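Local structure of recombination protein recR (Deinococcus radiodurans, 1VDD) at residues Val8-Ile11 / Arg12-Arg16; Gln26-Ala29 / Phe30-Glu34; Glu179-Asp182 / Glu183-Gly187. The protein probably takes part in RecBC-independent recombinational DNA repair alongside RecF and RecO, and assembles from four copies that carry helix-hairpin-helix, zinc-finger and Toprim regions. All blocks are in the same frame, centred on the assembly; numbering follows the deposited sequence.

Contact 1: residues Val8-Ile11 / Arg12-Arg16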
ATOM      1  N   VAL A   8      12.483  25.056 -11.297  1.00 39.36           N
ATOM      2  CA  VAL A   8      13.456  24.028 -10.993  1.00 38.90           C
ATOM      3  C   VAL A   8      13.935  24.226  -9.560  1.00 40.57           C
ATOM      4  O   VAL A   8      14.230  23.266  -8.853  1.00 43.89           O
ATOM      5  CB  VAL A   8      14.655  24.097 -11.964  1.00 39.85           C
ATOM      6  CG1 VAL A   8      15.837  23.319 -11.415  1.00 33.70           C
ATOM      7  CG2 VAL A   8      14.247  23.533 -13.313  1.00 42.79           C
ATOM      8  N   SER A   9      13.988  25.479  -9.128  1.00 39.16           N
ATOM      9  CA  SER A   9      14.453  25.794  -7.789  1.00 36.48           C
ATOM     10  C   SER A   9      13.453  25.419  -6.704  1.00 39.59           C
ATOM     11  O   SER A   9      13.837  25.018  -5.601  1.00 40.73           O
ATOM     12  CB  SER A   9      14.771  27.278  -7.689  1.00 31.79           C
ATOM     13  OG  SER A   9      15.120  27.615  -6.360  1.00 50.18           O
ATOM     14  N   LEU A  10      12.172  25.556  -7.013  1.00 37.50           N
ATOM     15  CA  LEU A  10      11.138  25.235  -6.045  1.00 38.64           C
ATOM     16  C   LEU A  10      11.037  23.722  -5.883  1.00 38.51           C
ATOM     17  O   LEU A  10      10.929  23.217  -4.766  1.00 39.28           O
ATOM     18  CB  LEU A  10       9.783  25.781  -6.501  1.00 33.14           C
ATOM     19  CG  LEU A  10       8.914  26.499  -5.467  1.00 27.24           C
ATOM     20  CD1 LEU A  10       7.501  26.603  -6.020  1.00 33.55           C
ATOM     21  CD2 LEU A  10       8.902  25.753  -4.153  1.00 22.58           C
ATOM     22  N   ILE A  11      11.079  23.007  -7.003  1.00 41.70           N
ATOM     23  CA  ILE A  11      10.970  21.553  -6.981  1.00 44.99           C
ATOM     24  C   ILE A  11      12.046  20.977  -6.083  1.00 41.32           C
ATOM     25  O   ILE A  11      11.797  20.087  -5.276  1.00 42.18           O
ATOM     26  CB  ILE A  11      11.147  20.937  -8.390  1.00 45.40           C
ATOM     27  CG1 ILE A  11      10.226  21.627  -9.394  1.00 47.16           C
ATOM     28  CG2 ILE A  11      10.805  19.457  -8.351  1.00 47.47           C
ATOM     29  CD1 ILE A  11       8.779  21.557  -9.039  1.00 41.29           C
ATOM     30  N   ARG A  12      13.250  21.505  -6.240  1.00 42.73           N
ATOM     31  CA  ARG A  12      14.395  21.056  -5.473  1.00 42.00           C
ATOM     32  C   ARG A  12      14.136  21.256  -3.986  1.00 41.98           C
ATOM     33  O   ARG A  12      14.015  20.293  -3.239  1.00 44.92           O
ATOM     34  CB  ARG A  12      15.619  21.845  -5.918  1.00 48.23           C
ATOM     35  CG  ARG A  12      16.934  21.326  -5.423  1.00 52.28           C
ATOM     36  CD  ARG A  12      18.004  22.329  -5.784  1.00 64.76           C
ATOM     37  NE  ARG A  12      17.681  23.657  -5.264  1.00 72.08           N
ATOM     38  CZ  ARG A  12      18.343  24.770  -5.577  1.00 77.28           C
ATOM     39  NH1 ARG A  12      19.372  24.720  -6.416  1.00 73.36           N
ATOM     40  NH2 ARG A  12      17.975  25.935  -5.051  1.00 78.51           N
ATOM     41  N   GLU A  13      14.032  22.509  -3.559  1.00 38.14           N
ATOM     42  CA  GLU A  13      13.785  22.797  -2.154  1.00 37.46           C
ATOM     43  C   GLU A  13      12.590  22.025  -1.567  1.00 36.54           C
ATOM     44  O   GLU A  13      12.674  21.534  -0.438  1.00 34.27           O
ATOM     45  CB  GLU A  13      13.591  24.306  -1.947  1.00 39.85           C
ATOM     46  CG  GLU A  13      14.803  25.147  -2.352  1.00 45.75           C
ATOM     47  CD  GLU A  13      16.110  24.541  -1.861  1.00 46.60           C
ATOM     48  OE1 GLU A  13      16.270  24.398  -0.630  1.00 57.16           O
ATOM     49  OE2 GLU A  13      16.970  24.194  -2.702  1.00 45.48           O
ATOM     50  N   LEU A  14      11.483  21.918  -2.304  1.00 28.50           N
ATOM     51  CA  LEU A  14      10.328  21.186  -1.774  1.00 31.88           C
ATOM     52  C   LEU A  14      10.700  19.723  -1.629  1.00 30.45           C
ATOM     53  O   LEU A  14      10.463  19.124  -0.583  1.00 34.14           O
ATOM     54  CB  LEU A  14       9.094  21.320  -2.681  1.00 26.45           C
ATOM     55  CG  LEU A  14       8.332  22.655  -2.656  1.00 24.98           C
ATOM     56  CD1 LEU A  14       7.354  22.706  -3.799  1.00 19.33           C
ATOM     57  CD2 LEU A  14       7.611  22.840  -1.346  1.00  7.73           C
ATOM     58  N   SER A  15      11.313  19.164  -2.669  1.00 33.98           N
ATOM     59  CA  SER A  15      11.739  17.757  -2.681  1.00 35.56           C
ATOM     60  C   SER A  15      12.778  17.420  -1.611  1.00 37.17           C
ATOM     61  O   SER A  15      13.091  16.250  -1.379  1.00 40.26           O
ATOM     62  CB  SER A  15      12.312  17.393  -4.045  1.00 27.14           C
ATOM     63  OG  SER A  15      13.595  17.968  -4.205  1.00 45.86           O
ATOM     64  N   ARG A  16      13.316  18.451  -0.971  1.00 41.99           N
ATOM     65  CA  ARG A  16      14.312  18.283   0.078  1.00 44.13           C
ATOM     66  C   ARG A  16      13.582  17.972   1.391  1.00 42.96           C
ATOM     67  O   ARG A  16      14.190  17.618   2.399  1.00 42.22           O
ATOM     68  CB  ARG A  16      15.143  19.572   0.176  1.00 48.72           C
ATOM     69  CG  ARG A  16      16.178  19.636   1.284  1.00 56.26           C
ATOM     70  CD  ARG A  16      17.259  20.651   0.930  1.00 58.54           C
ATOM     71  NE  ARG A  16      18.157  20.122  -0.097  1.00 59.55           N
ATOM     72  CZ  ARG A  16      18.615  20.813  -1.139  1.00 55.19           C
ATOM     73  NH1 ARG A  16      18.263  22.083  -1.314  1.00 54.10           N
ATOM     74  NH2 ARG A  16      19.424  20.228  -2.012  1.00 48.90           N
TER
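L10 lays its CD2 methyl against the isobutyl end of L14 one turn further on, 3.4 Å from L14 CD1, the two side chains slanting across each other. This is an i to i+4 leucine pair on helix 5-15, the first helix of the RecR helix-hairpin-helix region. Between the two leucines runs the bond from L14 N to L10 O, 2.8 Å long and close to straight at 165°. Its neighbours, R12 N to V8 O, E13 N to S9 O and S15 N to I11 O, continue the regular alpha-helical ladder. The buried face of the helix is shared between two partners: I11 and L14 lean on A25, A29 and L28 of helix 22-32, while L10 packs on A50 of the second subunit. Polar side chains flank this face. R12 runs out with CG anti to its own N (chi1 -168°) and bends at chi3, which brings NH2 within 3.6 Å of S9 OG, a polar approach rather than a bond. The same bend sets R12 NE 2.7 Å from E13 OE2, a salt bridge whose hydrogen bond is bent and therefore weak. R16 NH1 grips that same oxygen from the following turn, at 2.8 Å, and so one carboxylate oxygen is shared by two arginines; the pairing probably helps keep this buried glutamate ionised. E13 CG, beside its own backbone N, sits against S9 O; the bend at chi2 then turns the carboxylate toward the arginines, and E13 OE1 has a long, weak ion pair with R42 of the second subunit. At the C-terminal end S15 holds its hydroxyl between N and the carbonyl carbon (chi1 74°), where S15 OG donates to a lone pair of R12 O at 2.6 Å.

Contact 2: residues Gln26-Ala29 / Phe30-Glu34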
ATOM      1  N   GLN A  26       6.861  18.519  -7.800  1.00 32.41           N
ATOM      2  CA  GLN A  26       6.360  19.188  -8.979  1.00 36.16           C
ATOM      3  C   GLN A  26       4.858  19.377  -8.798  1.00 37.19           C
ATOM      4  O   GLN A  26       4.323  20.467  -8.988  1.00 35.33           O
ATOM      5  CB  GLN A  26       6.661  18.349 -10.216  1.00 33.91           C
ATOM      6  CG  GLN A  26       6.261  19.021 -11.505  1.00 38.36           C
ATOM      7  CD  GLN A  26       6.111  18.036 -12.628  1.00 37.25           C
ATOM      8  OE1 GLN A  26       7.096  17.550 -13.177  1.00 36.72           O
ATOM      9  NE2 GLN A  26       4.863  17.713 -12.963  1.00 44.84           N
ATOM     10  N   ARG A  27       4.187  18.302  -8.412  1.00 38.62           N
ATOM     11  CA  ARG A  27       2.758  18.335  -8.182  1.00 43.61           C
ATOM     12  C   ARG A  27       2.493  19.536  -7.265  1.00 48.10           C
ATOM     13  O   ARG A  27       1.521  20.278  -7.445  1.00 47.66           O
ATOM     14  CB  ARG A  27       2.335  17.031  -7.493  1.00 55.14           C
ATOM     15  CG  ARG A  27       0.973  16.476  -7.895  1.00 64.70           C
ATOM     16  CD  ARG A  27       0.692  15.137  -7.206  1.00 69.22           C
ATOM     17  NE  ARG A  27       0.402  15.268  -5.775  1.00 74.36           N
ATOM     18  CZ  ARG A  27      -0.730  15.760  -5.271  1.00 74.99           C
ATOM     19  NH1 ARG A  27      -1.695  16.178  -6.077  1.00 72.07           N
ATOM     20  NH2 ARG A  27      -0.905  15.825  -3.956  1.00 75.92           N
ATOM     21  N   LEU A  28       3.389  19.740  -6.301  1.00 44.86           N
ATOM     22  CA  LEU A  28       3.248  20.828  -5.341  1.00 42.38           C
ATOM     23  C   LEU A  28       3.572  22.220  -5.886  1.00 40.48           C
ATOM     24  O   LEU A  28       2.933  23.201  -5.510  1.00 40.34           O
ATOM     25  CB  LEU A  28       4.116  20.549  -4.111  1.00 44.47           C
ATOM     26  CG  LEU A  28       3.508  21.033  -2.793  1.00 43.49           C
ATOM     27  CD1 LEU A  28       3.153  19.836  -1.930  1.00 40.08           C
ATOM     28  CD2 LEU A  28       4.482  21.934  -2.079  1.00 43.52           C
ATOM     29  N   ALA A  29       4.563  22.317  -6.764  1.00 42.09           N
ATOM     30  CA  ALA A  29       4.930  23.616  -7.319  1.00 40.50           C
ATOM     31  C   ALA A  29       3.811  24.164  -8.205  1.00 36.11           C
ATOM     32  O   ALA A  29       3.534  25.359  -8.193  1.00 36.34           O
ATOM     33  CB  ALA A  29       6.243  23.511  -8.113  1.00 28.64           C
ATOM     34  N   PHE A  30       3.166  23.283  -8.962  1.00 33.89           N
ATOM     35  CA  PHE A  30       2.084  23.687  -9.848  1.00 33.92           C
ATOM     36  C   PHE A  30       0.775  24.002  -9.130  1.00 35.48           C
ATOM     37  O   PHE A  30      -0.189  24.468  -9.740  1.00 37.57           O
ATOM     38  CB  PHE A  30       1.875  22.614 -10.907  1.00 34.97           C
ATOM     39  CG  PHE A  30       2.926  22.621 -11.964  1.00 34.90           C
ATOM     40  CD1 PHE A  30       3.409  21.436 -12.490  1.00 30.95           C
ATOM     41  CD2 PHE A  30       3.445  23.828 -12.428  1.00 36.49           C
ATOM     42  CE1 PHE A  30       4.399  21.449 -13.464  1.00 38.69           C
ATOM     43  CE2 PHE A  30       4.432  23.860 -13.402  1.00 38.65           C
ATOM     44  CZ  PHE A  30       4.916  22.670 -13.925  1.00 39.65           C
ATOM     45  N   HIS A  31       0.746  23.737  -7.831  1.00 33.37           N
ATOM     46  CA  HIS A  31      -0.421  24.035  -7.015  1.00 33.33           C
ATOM     47  C   HIS A  31      -0.203  25.408  -6.375  1.00 35.88           C
ATOM     48  O   HIS A  31      -1.156  26.166  -6.139  1.00 32.67           O
ATOM     49  CB  HIS A  31      -0.573  23.000  -5.910  1.00 36.25           C
ATOM     50  CG  HIS A  31      -1.262  23.530  -4.691  1.00 41.37           C
ATOM     51  ND1 HIS A  31      -2.631  23.638  -4.598  1.00 43.35           N
ATOM     52  CD2 HIS A  31      -0.765  24.025  -3.533  1.00 39.79           C
ATOM     53  CE1 HIS A  31      -2.949  24.174  -3.431  1.00 44.91           C
ATOM     54  NE2 HIS A  31      -1.835  24.415  -2.766  1.00 36.28           N
ATOM     55  N   LEU A  32       1.063  25.697  -6.073  1.00 32.48           N
ATOM     56  CA  LEU A  32       1.462  26.960  -5.463  1.00 32.84           C
ATOM     57  C   LEU A  32       1.290  28.080  -6.471  1.00 33.05           C
ATOM     58  O   LEU A  32       1.086  29.229  -6.111  1.00 36.82           O
ATOM     59  CB  LEU A  32       2.918  26.869  -5.005  1.00 27.80           C
ATOM     60  CG  LEU A  32       3.089  26.015  -3.739  1.00 26.48           C
ATOM     61  CD1 LEU A  32       4.538  25.681  -3.522  1.00 29.52           C
ATOM     62  CD2 LEU A  32       2.525  26.757  -2.546  1.00 26.36           C
ATOM     63  N   PHE A  33       1.360  27.702  -7.742  1.00 39.02           N
ATOM     64  CA  PHE A  33       1.225  28.591  -8.885  1.00 37.94           C
ATOM     65  C   PHE A  33      -0.205  29.114  -8.979  1.00 34.86           C
ATOM     66  O   PHE A  33      -0.435  30.281  -9.260  1.00 36.01           O
ATOM     67  CB  PHE A  33       1.581  27.799 -10.152  1.00 45.73           C
ATOM     68  CG  PHE A  33       1.421  28.571 -11.432  1.00 49.25           C
ATOM     69  CD1 PHE A  33       2.492  29.258 -11.983  1.00 52.43           C
ATOM     70  CD2 PHE A  33       0.198  28.590 -12.098  1.00 50.77           C
ATOM     71  CE1 PHE A  33       2.350  29.954 -13.190  1.00 54.81           C
ATOM     72  CE2 PHE A  33       0.044  29.282 -13.301  1.00 49.05           C
ATOM     73  CZ  PHE A  33       1.123  29.963 -13.846  1.00 52.82           C
ATOM     74  N   GLU A  34      -1.159  28.220  -8.748  1.00 37.18           N
ATOM     75  CA  GLU A  34      -2.581  28.535  -8.802  1.00 36.77           C
ATOM     76  C   GLU A  34      -3.032  29.329  -7.593  1.00 38.45           C
ATOM     77  O   GLU A  34      -4.163  29.805  -7.561  1.00 46.28           O
ATOM     78  CB  GLU A  34      -3.404  27.238  -8.865  1.00 39.55           C
ATOM     79  CG  GLU A  34      -4.084  26.947 -10.205  1.00 49.55           C
ATOM     80  CD  GLU A  34      -4.578  25.505 -10.315  1.00 49.99           C
ATOM     81  OE1 GLU A  34      -3.738  24.582 -10.255  1.00 48.82           O
ATOM     82  OE2 GLU A  34      -5.803  25.290 -10.463  1.00 57.31           O
TER
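F30 sets the CE1 corner of its ring against the side chain of Q26 one turn earlier, 3.6 Å from Q26 CG, in the second helix of the helix-hairpin-helix region, helix 22-32. The Q26 chain leaves with CG anti to its backbone N (chi1 -176°) and stays extended, while F30 CG lies beside its own N; the amide passes the ring obliquely, the two planes 60° apart, with Q26 NE2 also near CE1 and Q26 OE1 weakly hydrogen-bonded to R96 of the second subunit. Beneath this pair F30 N donates to Q26 O, a 3.0 Å bond that is nearly straight at 169°. The ring also rests on L7 of helix 5-15 and on I63 of the second subunit. H31 comes next, and its N turns to L28 O at 3.2 Å, rising well above the carbonyl plane. L28 O lies at the edge of the H31 ring, near its plane, and the H31 side chain packs on P18 of the second subunit. L32 N approaches L28 O from the same face of the carbonyl plane, also at 3.2 Å. The L32 side chain closes back over this oxygen, with L32 CG 3.3 Å from L28 O, and its CD1 looks across to L28 CD2 at 4.0 Å. At F33 the backbone N makes a weak bond to A29 O, which L32 N also reaches weakly, and the ring heads off to I63 of the second subunit. L28 O is thus gripped from one face by an i+3 and an i+4 amide, which implies a well-satisfied buried carbonyl, while the apolar groups join this helix to L14 of helix 5-15 through L28 and to L47 of the second subunit through L32.

Contact 3: residues Glu179-Asp182 / Glu183-Gly187; sequences EYTD and EVTLG
L186 N donates to D182 O at 3.1 Å, almost straight at 174° and in the carbonyl plane, and opens the helical ladder of helix 183-191; T185 N adds a weak i+3 bond to the same oxygen. The side chain of D182 caps the helix as well: OD1 accepts from V184 N at 2.7 Å and from T185 N at 3.4 Å, both weak bonds, the first bent to 127°. With CG anti to the backbone N (chi1 178°), the carboxylate folds over the start of the helix, which makes D182 the N-cap of helix 183-191, in the RecR C-terminal region. Beside the cap, E183 bends at chi2 and brings OE1 within 3.3 Å of D182 OD2, the two side chains crossing at about a right angle. E183 also packs on K23 of the third subunit. Further out the contact is apolar. T181 CG2 meets T185 CG2 at 3.4 Å, the two threonines crossing nearly at right angles, and T181 CG2 also approaches L186 CG. V172 of the same chain lies against all three side chains. The two threonine hydroxyls are bound elsewhere: T181 OG1 to S177 O, and T185 OG1 to V174 N of the fourth subunit. The V184 side chain flanks D182 OD1, with V184 CB 3.4 Å away, and packs on V174 of the fourth subunit. The positive end of the helix dipole would probably favour both acids as anions, while their closeness may raise the proton affinity of one, an effect perhaps eased by K23 of the third subunit.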
ATOM      1  N   GLU A 179      -3.749 -12.226  16.313  1.00 44.41           N
ATOM      2  CA  GLU A 179      -3.303 -12.800  15.055  1.00 47.06           C
ATOM      3  C   GLU A 179      -2.365 -11.923  14.254  1.00 44.36           C
ATOM      4  O   GLU A 179      -1.431 -12.425  13.640  1.00 46.63           O
ATOM      5  CB  GLU A 179      -4.484 -13.182  14.169  1.00 47.89           C
ATOM      6  CG  GLU A 179      -4.099 -14.215  13.129  1.00 55.04           C
ATOM      7  CD  GLU A 179      -3.439 -15.425  13.768  1.00 64.74           C
ATOM      8  OE1 GLU A 179      -4.072 -16.026  14.667  1.00 70.61           O
ATOM      9  OE2 GLU A 179      -2.295 -15.769  13.383  1.00 64.86           O
ATOM     10  N   TYR A 180      -2.590 -10.617  14.248  1.00 42.91           N
ATOM     11  CA  TYR A 180      -1.713  -9.764  13.469  1.00 47.49           C
ATOM     12  C   TYR A 180      -0.699  -9.019  14.305  1.00 48.39           C
ATOM     13  O   TYR A 180      -0.059  -8.084  13.820  1.00 48.99           O
ATOM     14  CB  TYR A 180      -2.534  -8.787  12.625  1.00 50.26           C
ATOM     15  CG  TYR A 180      -3.467  -9.496  11.682  1.00 49.14           C
ATOM     16  CD1 TYR A 180      -4.814  -9.668  12.002  1.00 49.41           C
ATOM     17  CD2 TYR A 180      -2.987 -10.071  10.507  1.00 46.50           C
ATOM     18  CE1 TYR A 180      -5.655 -10.402  11.181  1.00 46.92           C
ATOM     19  CE2 TYR A 180      -3.821 -10.807   9.678  1.00 51.40           C
ATOM     20  CZ  TYR A 180      -5.156 -10.973  10.024  1.00 50.36           C
ATOM     21  OH  TYR A 180      -5.981 -11.744   9.231  1.00 55.19           O
ATOM     22  N   THR A 181      -0.542  -9.449  15.553  1.00 45.36           N
ATOM     23  CA  THR A 181       0.406  -8.827  16.463  1.00 43.73           C
ATOM     24  C   THR A 181       1.755  -9.549  16.478  1.00 42.63           C
ATOM     25  O   THR A 181       1.821 -10.771  16.593  1.00 44.39           O
ATOM     26  CB  THR A 181      -0.146  -8.800  17.882  1.00 45.37           C
ATOM     27  OG1 THR A 181      -1.436  -8.184  17.871  1.00 43.31           O
ATOM     28  CG2 THR A 181       0.787  -8.009  18.795  1.00 47.51           C
ATOM     29  N   ASP A 182       2.832  -8.784  16.367  1.00 40.36           N
ATOM     30  CA  ASP A 182       4.171  -9.349  16.365  1.00 40.82           C
ATOM     31  C   ASP A 182       4.401 -10.247  17.580  1.00 42.87           C
ATOM     32  O   ASP A 182       3.880  -9.997  18.672  1.00 40.01           O
ATOM     33  CB  ASP A 182       5.215  -8.225  16.327  1.00 43.22           C
ATOM     34  CG  ASP A 182       6.648  -8.745  16.377  1.00 53.86           C
ATOM     35  OD1 ASP A 182       7.109  -9.146  17.473  1.00 54.98           O
ATOM     36  OD2 ASP A 182       7.316  -8.756  15.318  1.00 58.29           O
ATOM     37  N   GLU A 183       5.207 -11.284  17.365  1.00 42.87           N
ATOM     38  CA  GLU A 183       5.550 -12.274  18.372  1.00 42.69           C
ATOM     39  C   GLU A 183       6.151 -11.687  19.641  1.00 41.38           C
ATOM     40  O   GLU A 183       5.690 -11.970  20.747  1.00 41.66           O
ATOM     41  CB  GLU A 183       6.527 -13.280  17.768  1.00 50.08           C
ATOM     42  CG  GLU A 183       6.073 -13.888  16.436  1.00 67.10           C
ATOM     43  CD  GLU A 183       5.853 -12.851  15.322  1.00 72.43           C
ATOM     44  OE1 GLU A 183       6.745 -12.001  15.099  1.00 73.72           O
ATOM     45  OE2 GLU A 183       4.787 -12.895  14.661  1.00 73.23           O
ATOM     46  N   VAL A 184       7.190 -10.878  19.484  1.00 44.58           N
ATOM     47  CA  VAL A 184       7.856 -10.267  20.629  1.00 39.91           C
ATOM     48  C   VAL A 184       6.916  -9.321  21.382  1.00 37.08           C
ATOM     49  O   VAL A 184       7.046  -9.126  22.588  1.00 39.14           O
ATOM     50  CB  VAL A 184       9.127  -9.534  20.177  1.00 43.15           C
ATOM     51  CG1 VAL A 184       9.882  -8.979  21.372  1.00 41.72           C
ATOM     52  CG2 VAL A 184      10.007 -10.499  19.395  1.00 46.11           C
ATOM     53  N   THR A 185       5.963  -8.729  20.681  1.00 36.45           N
ATOM     54  CA  THR A 185       5.018  -7.863  21.362  1.00 31.94           C
ATOM     55  C   THR A 185       4.172  -8.733  22.273  1.00 28.06           C
ATOM     56  O   THR A 185       4.095  -8.482  23.466  1.00 29.93           O
ATOM     57  CB  THR A 185       4.099  -7.136  20.379  1.00 31.48           C
ATOM     58  OG1 THR A 185       4.814  -6.046  19.798  1.00 33.16           O
ATOM     59  CG2 THR A 185       2.860  -6.607  21.087  1.00 30.90           C
ATOM     60  N   LEU A 186       3.546  -9.761  21.704  1.00 32.68           N
ATOM     61  CA  LEU A 186       2.698 -10.676  22.469  1.00 33.35           C
ATOM     62  C   LEU A 186       3.392 -11.191  23.720  1.00 35.29           C
ATOM     63  O   LEU A 186       2.820 -11.184  24.808  1.00 34.61           O
ATOM     64  CB  LEU A 186       2.297 -11.868  21.618  1.00 41.44           C
ATOM     65  CG  LEU A 186       1.041 -11.700  20.787  1.00 43.47           C
ATOM     66  CD1 LEU A 186       0.744 -13.025  20.122  1.00 42.23           C
ATOM     67  CD2 LEU A 186      -0.123 -11.271  21.677  1.00 44.53           C
ATOM     68  N   GLY A 187       4.625 -11.646  23.556  1.00 36.91           N
ATOM     69  CA  GLY A 187       5.373 -12.129  24.696  1.00 37.73           C
ATOM     70  C   GLY A 187       5.544 -11.058  25.759  1.00 39.27           C
ATOM     71  O   GLY A 187       5.688 -11.373  26.937  1.00 40.78           O
TER

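Overall arrangement
Along the chain the contacts come in series. Contacts 1 and 2 sit on consecutive helices, 5-15 and 22-32, of the helix-hairpin-helix region; their centres are about 11 Å apart, and they touch directly, I11 CD1 coming 3.3 Å from A29 CB and L14 CD2 the same distance from L28 CD2. Both also meet the second subunit. Contact 3 lies at the start of helix 183-191, in the RecR C-terminal range, its centre about 41 Å from that of contact 1 and about 43 Å from that of contact 2. Between different copies these ends do meet: Q26 and R27 pack on E179 and Y180 of the third subunit, consistent with both regions contributing to the ring-shaped assembly.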